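Long-range contact in inositol-1-monophosphatase (Nostoc sp., PDB 5ZHH), which probably hydrolyses inositol monophosphates to free inositol and phosphate: residues A[100-105]-A[120-125]. Sequence-based numbering, arbitrary orientation.
Sequences PAFCVS and YDPFHD
Antiparallel strands meet here at the open end of a beta hairpin, where V104 and Y120 form a hydrogen-bonded pair: V104 N donates to Y120 O at 3.0 Å and Y120 N returns a bond to V104 O. The chains stay close at C103 and D121, whose CA atoms are 4.4 Å apart, and separate only toward P100 and F123. A water links the F102 backbone to the D121 carboxylate, accepting from F102 N and donating to D121 OD1. D121 suits the turn that follows because its carboxylate serves several donors. With CG anti to the backbone N (chi1 175°), OD1 accepts H124 N from above the carboxylate plane in an Asx motif, while OD2 offers its syn lone pair to H124 ND1 at 2.7 Å, fixing the imidazole's rotation. An alanine here would probably loosen both the turn and the histidine, since it removes all these acceptors. The flat F102 ring can touch two neighbours at once: the rigid ring of P122 lays CG 3.9 Å from F102 CE1, crossing obliquely, and F102 CZ reaches F123 CB. Farther out, P100 CB packs 3.7 Å from F123 CD2. H124 stacks on H124 of a second subunit. V104 and Y120 share a face of the sheet, where their apolar bulk packs against helix 3-25; helix 191-199 packs on C103 and D121, and strand 82-90 pairs with the other edge of strand 103-110.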
ATOM      1  N   PRO A 100       4.025   1.456  15.845  1.00 37.31           N
ATOM      2  CA  PRO A 100       4.501   0.978  14.528  1.00 38.99           C
ATOM      3  C   PRO A 100       6.003   1.145  14.322  1.00 37.09           C
ATOM      4  O   PRO A 100       6.471   1.951  13.516  1.00 38.83           O
ATOM      5  CB  PRO A 100       3.679   1.832  13.557  1.00 41.73           C
ATOM      6  CG  PRO A 100       3.457   3.117  14.289  1.00 41.50           C
ATOM      7  CD  PRO A 100       3.459   2.815  15.772  1.00 39.86           C
ATOM      8  N   ALA A 101       6.795   0.370  15.078  1.00 31.93           N
ATOM      9  CA  ALA A 101       8.249   0.316  14.894  1.00 29.32           C
ATOM     10  C   ALA A 101       8.717  -1.039  15.433  1.00 26.79           C
ATOM     11  O   ALA A 101       9.205  -1.165  16.559  1.00 27.19           O
ATOM     12  CB  ALA A 101       8.981   1.474  15.575  1.00 32.52           C
ATOM     13  N   PHE A 102       8.525  -2.075  14.618  1.00 25.18           N
ATOM     14  CA  PHE A 102       8.989  -3.414  14.943  1.00 27.02           C
ATOM     15  C   PHE A 102       9.294  -4.131  13.635  1.00 27.45           C
ATOM     16  O   PHE A 102       8.831  -3.728  12.564  1.00 27.56           O
ATOM     17  CB  PHE A 102       7.955  -4.183  15.780  1.00 29.17           C
ATOM     18  CG  PHE A 102       6.597  -4.232  15.152  1.00 34.04           C
ATOM     19  CD1 PHE A 102       6.289  -5.195  14.206  1.00 34.15           C
ATOM     20  CD2 PHE A 102       5.632  -3.298  15.489  1.00 35.89           C
ATOM     21  CE1 PHE A 102       5.034  -5.235  13.618  1.00 37.74           C
ATOM     22  CE2 PHE A 102       4.382  -3.332  14.903  1.00 36.68           C
ATOM     23  CZ  PHE A 102       4.084  -4.298  13.967  1.00 35.65           C
ATOM     24  N   CYS A 103      10.081  -5.200  13.727  1.00 26.09           N
ATOM     25  CA  CYS A 103      10.580  -5.838  12.520  1.00 24.91           C
ATOM     26  C   CYS A 103      11.103  -7.225  12.849  1.00 24.77           C
ATOM     27  O   CYS A 103      11.259  -7.597  14.013  1.00 26.76           O
ATOM     28  CB  CYS A 103      11.691  -5.001  11.880  1.00 26.77           C
ATOM     29  SG  CYS A 103      13.135  -4.862  12.958  1.00 29.06           S
ATOM     30  N   VAL A 104      11.370  -7.984  11.788  1.00 23.15           N
ATOM     31  CA  VAL A 104      12.150  -9.212  11.842  1.00 24.40           C
ATOM     32  C   VAL A 104      13.556  -8.854  11.391  1.00 26.09           C
ATOM     33  O   VAL A 104      13.726  -8.131  10.400  1.00 26.43           O
ATOM     34  CB  VAL A 104      11.537 -10.299  10.939  1.00 29.74           C
ATOM     35  CG1 VAL A 104      12.294 -11.622  11.075  1.00 29.62           C
ATOM     36  CG2 VAL A 104      10.064 -10.486  11.260  1.00 29.63           C
ATOM     37  N   SER A 105      14.567  -9.323  12.125  1.00 26.39           N
ATOM     38  CA  SER A 105      15.964  -9.066  11.786  1.00 25.73           C
ATOM     39  C   SER A 105      16.665 -10.404  11.607  1.00 27.89           C
ATOM     40  O   SER A 105      16.648 -11.237  12.517  1.00 29.59           O
ATOM     41  CB  SER A 105      16.656  -8.231  12.873  1.00 27.10           C
ATOM     42  OG  SER A 105      18.008  -7.953  12.537  1.00 27.58           O
ATOM     43  N   TYR A 120      12.988  -6.491   8.038  1.00 23.95           N
ATOM     44  CA  TYR A 120      11.679  -6.321   7.423  1.00 25.07           C
ATOM     45  C   TYR A 120      10.697  -5.772   8.444  1.00 25.13           C
ATOM     46  O   TYR A 120      10.417  -6.423   9.456  1.00 24.86           O
ATOM     47  CB  TYR A 120      11.159  -7.639   6.840  1.00 26.33           C
ATOM     48  CG  TYR A 120       9.809  -7.506   6.181  1.00 25.87           C
ATOM     49  CD1 TYR A 120       9.585  -6.534   5.214  1.00 25.31           C
ATOM     50  CD2 TYR A 120       8.754  -8.343   6.530  1.00 27.52           C
ATOM     51  CE1 TYR A 120       8.347  -6.401   4.602  1.00 26.19           C
ATOM     52  CE2 TYR A 120       7.507  -8.215   5.925  1.00 31.09           C
ATOM     53  CZ  TYR A 120       7.316  -7.240   4.966  1.00 29.73           C
ATOM     54  OH  TYR A 120       6.093  -7.097   4.364  1.00 34.91           O
ATOM     55  N   ASP A 121      10.192  -4.573   8.175  1.00 25.54           N
ATOM     56  CA  ASP A 121       9.107  -3.909   8.887  1.00 27.13           C
ATOM     57  C   ASP A 121       7.808  -4.312   8.203  1.00 26.00           C
ATOM     58  O   ASP A 121       7.491  -3.769   7.142  1.00 25.91           O
ATOM     59  CB  ASP A 121       9.308  -2.388   8.846  1.00 29.48           C
ATOM     60  CG  ASP A 121       8.147  -1.595   9.455  1.00 30.49           C
ATOM     61  OD1 ASP A 121       7.092  -2.166   9.813  1.00 29.74           O
ATOM     62  OD2 ASP A 121       8.295  -0.359   9.548  1.00 33.63           O
ATOM     63  N   PRO A 122       7.037  -5.253   8.760  1.00 27.48           N
ATOM     64  CA  PRO A 122       5.828  -5.710   8.058  1.00 30.77           C
ATOM     65  C   PRO A 122       4.660  -4.745   8.155  1.00 33.87           C
ATOM     66  O   PRO A 122       3.738  -4.846   7.335  1.00 36.13           O
ATOM     67  CB  PRO A 122       5.503  -7.038   8.755  1.00 32.48           C
ATOM     68  CG  PRO A 122       6.008  -6.838  10.149  1.00 32.63           C
ATOM     69  CD  PRO A 122       7.245  -5.975  10.028  1.00 29.18           C
ATOM     70  N   PHE A 123       4.670  -3.818   9.118  1.00 36.04           N
ATOM     71  CA  PHE A 123       3.567  -2.869   9.243  1.00 35.21           C
ATOM     72  C   PHE A 123       3.620  -1.813   8.148  1.00 34.16           C
ATOM     73  O   PHE A 123       2.586  -1.466   7.568  1.00 35.68           O
ATOM     74  CB  PHE A 123       3.586  -2.207  10.622  1.00 37.24           C
ATOM     75  CG  PHE A 123       2.371  -1.357  10.899  1.00 39.10           C
ATOM     76  CD1 PHE A 123       1.203  -1.928  11.382  1.00 42.08           C
ATOM     77  CD2 PHE A 123       2.389   0.005  10.651  1.00 38.93           C
ATOM     78  CE1 PHE A 123       0.082  -1.151  11.629  1.00 41.47           C
ATOM     79  CE2 PHE A 123       1.270   0.785  10.892  1.00 39.48           C
ATOM     80  CZ  PHE A 123       0.118   0.204  11.380  1.00 40.34           C
ATOM     81  N   HIS A 124       4.813  -1.293   7.851  1.00 31.18           N
ATOM     82  CA  HIS A 124       5.012  -0.335   6.771  1.00 30.79           C
ATOM     83  C   HIS A 124       5.470  -0.997   5.482  1.00 30.57           C
ATOM     84  O   HIS A 124       5.662  -0.303   4.475  1.00 29.60           O
ATOM     85  CB  HIS A 124       6.034   0.720   7.190  1.00 31.28           C
ATOM     86  CG  HIS A 124       5.619   1.507   8.391  1.00 35.62           C
ATOM     87  ND1 HIS A 124       6.390   1.593   9.530  1.00 37.02           N
ATOM     88  CD2 HIS A 124       4.509   2.247   8.629  1.00 37.43           C
ATOM     89  CE1 HIS A 124       5.774   2.353  10.419  1.00 37.34           C
ATOM     90  NE2 HIS A 124       4.632   2.763   9.898  1.00 36.32           N
ATOM     91  N   ASP A 125       5.674  -2.312   5.505  1.00 27.95           N
ATOM     92  CA  ASP A 125       6.158  -3.073   4.360  1.00 27.56           C
ATOM     93  C   ASP A 125       7.443  -2.463   3.796  1.00 28.75           C
ATOM     94  O   ASP A 125       7.533  -2.083   2.627  1.00 33.78           O
ATOM     95  CB  ASP A 125       5.070  -3.179   3.287  1.00 30.25           C
ATOM     96  CG  ASP A 125       5.432  -4.160   2.202  1.00 35.13           C
ATOM     97  OD1 ASP A 125       6.114  -5.159   2.513  1.00 36.77           O
ATOM     98  OD2 ASP A 125       5.048  -3.932   1.040  1.00 40.63           O
TER
HETATM   99  O   HOH W   1       6.692  -1.258  12.401  1.00 41.12           O